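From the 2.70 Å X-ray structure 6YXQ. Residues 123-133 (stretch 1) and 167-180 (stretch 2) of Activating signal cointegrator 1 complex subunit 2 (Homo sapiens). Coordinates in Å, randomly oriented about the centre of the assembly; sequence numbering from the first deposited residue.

Stretch 1, residues 123-133: LHRSVFLTFLR
Stretch 2, residues 167-180: DLCVLFGKGNSPLL

Stretch 1 is one unbroken helix, bonded from Val127 N to Leu123 O (2.9 Å) through Arg133 N to Leu129 O (2.9 Å); Thr130 OG1 also donates to Ser126 O (2.8 Å). Helix 167-172 crosses it at -134°, running roughly against it, with axes 11.6 Å apart at closest approach. No hydrogen bond joins the stretches; they bury 509 Å², largely through apolar and aromatic side chains.

Leu168 (m, t) points toward stretch 1 and lays CD2 over one face of the Phe131 ring (chi1 -85°, chi2 -77°), 4.2 Å from its centroid, a CH-pi contact that suits a branched aliphatic chain. Leu171 (m, t) points sideways; its carbonyl O lies 3.5 Å from His124 NE2, near the plane of the imidazole.

Phe172 (chi1 -50°, chi2 -86°; phi/psi -119/15) is the hub, and Phe172 CA lies 7.4 Å from Phe128 CA. A flat ring can serve several neighbours at once: Phe128 CB sits over its face, 3.9 Å from the centroid, and Val127 CG1 lies 4.1 Å from Phe172 CZ. His124 (t, chi2 -100°) starts sideways but brings NE2 to 3.3 Å from Phe172 CE1; their rings meet obliquely, centroids 4.5 Å apart, planes at 38°.

The chain then turns through Gly173, where a CB would clash with Cys169 O, and continues in helical phi/psi through Gly175 without regular bonding. Asn176 (m; phi/psi -98/48) occupies the N-cap position without a side-chain capping bond. Its CB lies 3.9 Å from Phe128 CZ, while its amide is satisfied elsewhere in the structure.

The next helix starts at Ser177. Leu179 (chi1 -158°, chi2 33°) places CD2 3.6 Å from Leu132 CD1 and 4.2 Å from Phe128 CE2, at the edge of the Phe128 ring (chi1 178°, chi2 74°). Leu180 (t, p) adds CD1 4.5 Å from Phe128 CE1; its CA is 7.9 Å from Leu132 CA.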

# COMPACT_ATOMS: atom_id res chain seq x y z
N LEU B 123 -8.42 4.79 -1.42
CA LEU B 123 -7.60 4.19 -0.36
C LEU B 123 -6.12 4.23 -0.72
O LEU B 123 -5.28 4.54 0.14
CB LEU B 123 -8.05 2.76 -0.10
CG LEU B 123 -9.30 2.63 0.77
CD1 LEU B 123 -9.74 1.18 0.86
CD2 LEU B 123 -9.06 3.21 2.16
N HIS B 124 -5.79 3.90 -1.97
CA HIS B 124 -4.40 3.91 -2.42
C HIS B 124 -3.76 5.28 -2.20
O HIS B 124 -2.71 5.40 -1.54
CB HIS B 124 -4.37 3.51 -3.90
CG HIS B 124 -3.01 3.25 -4.45
ND1 HIS B 124 -2.31 4.18 -5.19
CD2 HIS B 124 -2.22 2.14 -4.40
CE1 HIS B 124 -1.15 3.66 -5.57
NE2 HIS B 124 -1.07 2.43 -5.10
N ARG B 125 -4.40 6.33 -2.71
CA ARG B 125 -3.84 7.67 -2.57
C ARG B 125 -3.73 8.07 -1.10
O ARG B 125 -2.70 8.62 -0.67
CB ARG B 125 -4.71 8.68 -3.33
CG ARG B 125 -4.14 10.09 -3.32
CD ARG B 125 -4.82 10.99 -4.34
NE ARG B 125 -4.09 12.25 -4.49
CZ ARG B 125 -4.50 13.41 -4.01
NH1 ARG B 125 -5.66 13.50 -3.36
NH2 ARG B 125 -3.76 14.50 -4.18
N SER B 126 -4.77 7.80 -0.32
CA SER B 126 -4.76 8.26 1.06
C SER B 126 -3.68 7.56 1.87
O SER B 126 -2.99 8.20 2.69
CB SER B 126 -6.13 8.05 1.70
OG SER B 126 -6.01 8.04 3.10
N VAL B 127 -3.50 6.26 1.66
CA VAL B 127 -2.47 5.51 2.38
C VAL B 127 -1.08 6.03 2.02
O VAL B 127 -0.22 6.22 2.89
CB VAL B 127 -2.61 4.01 2.10
CG1 VAL B 127 -1.35 3.29 2.55
CG2 VAL B 127 -3.85 3.45 2.78
N PHE B 128 -0.84 6.25 0.72
CA PHE B 128 0.46 6.79 0.35
C PHE B 128 0.72 8.14 1.01
O PHE B 128 1.83 8.41 1.49
CB PHE B 128 0.58 6.93 -1.17
CG PHE B 128 1.87 7.53 -1.60
CD1 PHE B 128 3.04 6.79 -1.56
CD2 PHE B 128 1.94 8.85 -2.04
CE1 PHE B 128 4.25 7.35 -1.95
CE2 PHE B 128 3.14 9.41 -2.44
CZ PHE B 128 4.30 8.66 -2.39
N LEU B 129 -0.31 9.00 1.08
CA LEU B 129 -0.09 10.33 1.66
C LEU B 129 0.15 10.24 3.17
O LEU B 129 0.97 10.99 3.71
CB LEU B 129 -1.27 11.25 1.35
CG LEU B 129 -1.51 11.49 -0.13
CD1 LEU B 129 -2.98 11.69 -0.39
CD2 LEU B 129 -0.70 12.67 -0.65
N THR B 130 -0.56 9.34 3.85
CA THR B 130 -0.31 9.12 5.27
C THR B 130 1.14 8.68 5.51
O THR B 130 1.82 9.19 6.41
CB THR B 130 -1.28 8.07 5.80
OG1 THR B 130 -2.62 8.45 5.48
CG2 THR B 130 -1.13 7.92 7.31
N PHE B 131 1.61 7.72 4.72
CA PHE B 131 2.98 7.27 4.93
C PHE B 131 3.99 8.36 4.58
O PHE B 131 5.04 8.44 5.23
CB PHE B 131 3.24 5.98 4.15
CG PHE B 131 2.81 4.76 4.90
CD1 PHE B 131 3.60 4.28 5.94
CD2 PHE B 131 1.60 4.15 4.64
CE1 PHE B 131 3.20 3.17 6.67
CE2 PHE B 131 1.19 3.04 5.38
CZ PHE B 131 1.99 2.55 6.39
N LEU B 132 3.68 9.22 3.61
CA LEU B 132 4.52 10.38 3.36
C LEU B 132 4.60 11.28 4.58
O LEU B 132 5.68 11.74 4.98
CB LEU B 132 3.99 11.17 2.17
CG LEU B 132 5.01 11.91 1.31
CD1 LEU B 132 4.29 12.46 0.10
CD2 LEU B 132 5.71 13.03 2.05
N ARG B 133 3.44 11.57 5.18
CA ARG B 133 3.43 12.44 6.35
C ARG B 133 4.30 11.87 7.46
O ARG B 133 5.06 12.61 8.10
CB ARG B 133 2.00 12.64 6.86
CG ARG B 133 1.85 13.94 7.63
CD ARG B 133 0.40 14.30 7.88
NE ARG B 133 0.31 15.61 8.50
CZ ARG B 133 -0.81 16.11 9.03
NH1 ARG B 133 -1.93 15.40 9.01
NH2 ARG B 133 -0.79 17.32 9.57
N ASP B 167 6.34 -3.65 1.16
CA ASP B 167 5.00 -3.43 0.65
C ASP B 167 4.87 -2.05 0.03
O ASP B 167 4.34 -1.89 -1.07
CB ASP B 167 3.97 -3.62 1.76
CG ASP B 167 3.82 -5.07 2.18
OD1 ASP B 167 3.89 -5.96 1.30
OD2 ASP B 167 3.63 -5.32 3.39
N LEU B 168 5.36 -1.03 0.74
CA LEU B 168 5.25 0.34 0.25
C LEU B 168 5.88 0.48 -1.12
O LEU B 168 5.30 1.09 -2.02
CB LEU B 168 5.90 1.32 1.23
CG LEU B 168 5.05 1.76 2.41
CD1 LEU B 168 5.89 2.55 3.39
CD2 LEU B 168 3.86 2.56 1.90
N CYS B 169 7.08 -0.09 -1.29
CA CYS B 169 7.78 0.02 -2.57
C CYS B 169 7.06 -0.70 -3.68
O CYS B 169 6.84 -0.12 -4.75
CB CYS B 169 9.22 -0.51 -2.46
SG CYS B 169 10.25 0.35 -1.27
N VAL B 170 6.70 -1.97 -3.46
CA VAL B 170 6.05 -2.69 -4.56
C VAL B 170 4.71 -2.05 -4.89
O VAL B 170 4.24 -2.13 -6.03
CB VAL B 170 5.90 -4.18 -4.24
CG1 VAL B 170 4.96 -4.40 -3.08
CG2 VAL B 170 5.40 -4.94 -5.46
N LEU B 171 4.09 -1.37 -3.92
CA LEU B 171 2.77 -0.80 -4.16
C LEU B 171 2.84 0.57 -4.84
O LEU B 171 2.04 0.85 -5.73
CB LEU B 171 2.00 -0.69 -2.85
CG LEU B 171 1.44 -2.01 -2.27
CD1 LEU B 171 0.84 -1.76 -0.89
CD2 LEU B 171 0.44 -2.69 -3.19
N PHE B 172 3.79 1.43 -4.45
CA PHE B 172 3.80 2.81 -4.93
C PHE B 172 5.06 3.17 -5.71
O PHE B 172 5.32 4.35 -5.93
CB PHE B 172 3.63 3.80 -3.77
CG PHE B 172 2.48 3.49 -2.85
CD1 PHE B 172 1.20 3.95 -3.13
CD2 PHE B 172 2.68 2.77 -1.68
CE1 PHE B 172 0.15 3.67 -2.28
CE2 PHE B 172 1.63 2.49 -0.83
CZ PHE B 172 0.36 2.94 -1.13
N GLY B 173 5.86 2.19 -6.13
CA GLY B 173 7.16 2.54 -6.65
C GLY B 173 7.21 2.80 -8.14
O GLY B 173 8.10 3.52 -8.60
N LYS B 174 6.29 2.22 -8.90
CA LYS B 174 6.29 2.44 -10.34
C LYS B 174 6.01 3.90 -10.67
O LYS B 174 6.75 4.53 -11.43
CB LYS B 174 5.28 1.52 -11.02
CG LYS B 174 5.63 1.25 -12.48
CD LYS B 174 4.40 1.00 -13.33
CE LYS B 174 4.78 0.50 -14.72
NZ LYS B 174 5.38 -0.87 -14.67
N GLY B 175 4.95 4.46 -10.09
CA GLY B 175 4.58 5.82 -10.40
C GLY B 175 5.29 6.87 -9.58
O GLY B 175 5.91 7.78 -10.13
N ASN B 176 5.23 6.74 -8.26
CA ASN B 176 5.73 7.76 -7.33
C ASN B 176 7.13 7.43 -6.82
O ASN B 176 7.39 7.51 -5.62
CB ASN B 176 4.78 7.93 -6.17
CG ASN B 176 3.34 7.87 -6.58
OD1 ASN B 176 2.75 8.89 -6.95
ND2 ASN B 176 2.76 6.68 -6.54
N SER B 177 8.07 7.08 -7.71
CA SER B 177 9.39 6.64 -7.27
C SER B 177 10.16 7.77 -6.59
O SER B 177 10.52 7.62 -5.41
CB SER B 177 10.18 6.05 -8.43
OG SER B 177 11.56 5.99 -8.13
N PRO B 178 10.41 8.91 -7.25
CA PRO B 178 11.29 9.94 -6.63
C PRO B 178 10.86 10.38 -5.25
O PRO B 178 11.71 10.71 -4.43
CB PRO B 178 11.19 11.09 -7.65
CG PRO B 178 10.72 10.47 -8.90
CD PRO B 178 9.82 9.38 -8.52
N LEU B 179 9.55 10.41 -4.98
CA LEU B 179 9.07 10.77 -3.65
C LEU B 179 9.32 9.65 -2.66
O LEU B 179 9.80 9.89 -1.54
CB LEU B 179 7.58 11.10 -3.73
CG LEU B 179 6.92 11.97 -2.65
CD1 LEU B 179 7.87 13.02 -2.11
CD2 LEU B 179 5.67 12.62 -3.21
N LEU B 180 9.02 8.41 -3.06
CA LEU B 180 9.21 7.29 -2.14
C LEU B 180 10.68 7.03 -1.87
O LEU B 180 11.04 6.61 -0.76
CB LEU B 180 8.51 6.05 -2.69
CG LEU B 180 8.62 4.77 -1.86
CD1 LEU B 180 7.64 4.73 -0.70
CD2 LEU B 180 8.37 3.61 -2.78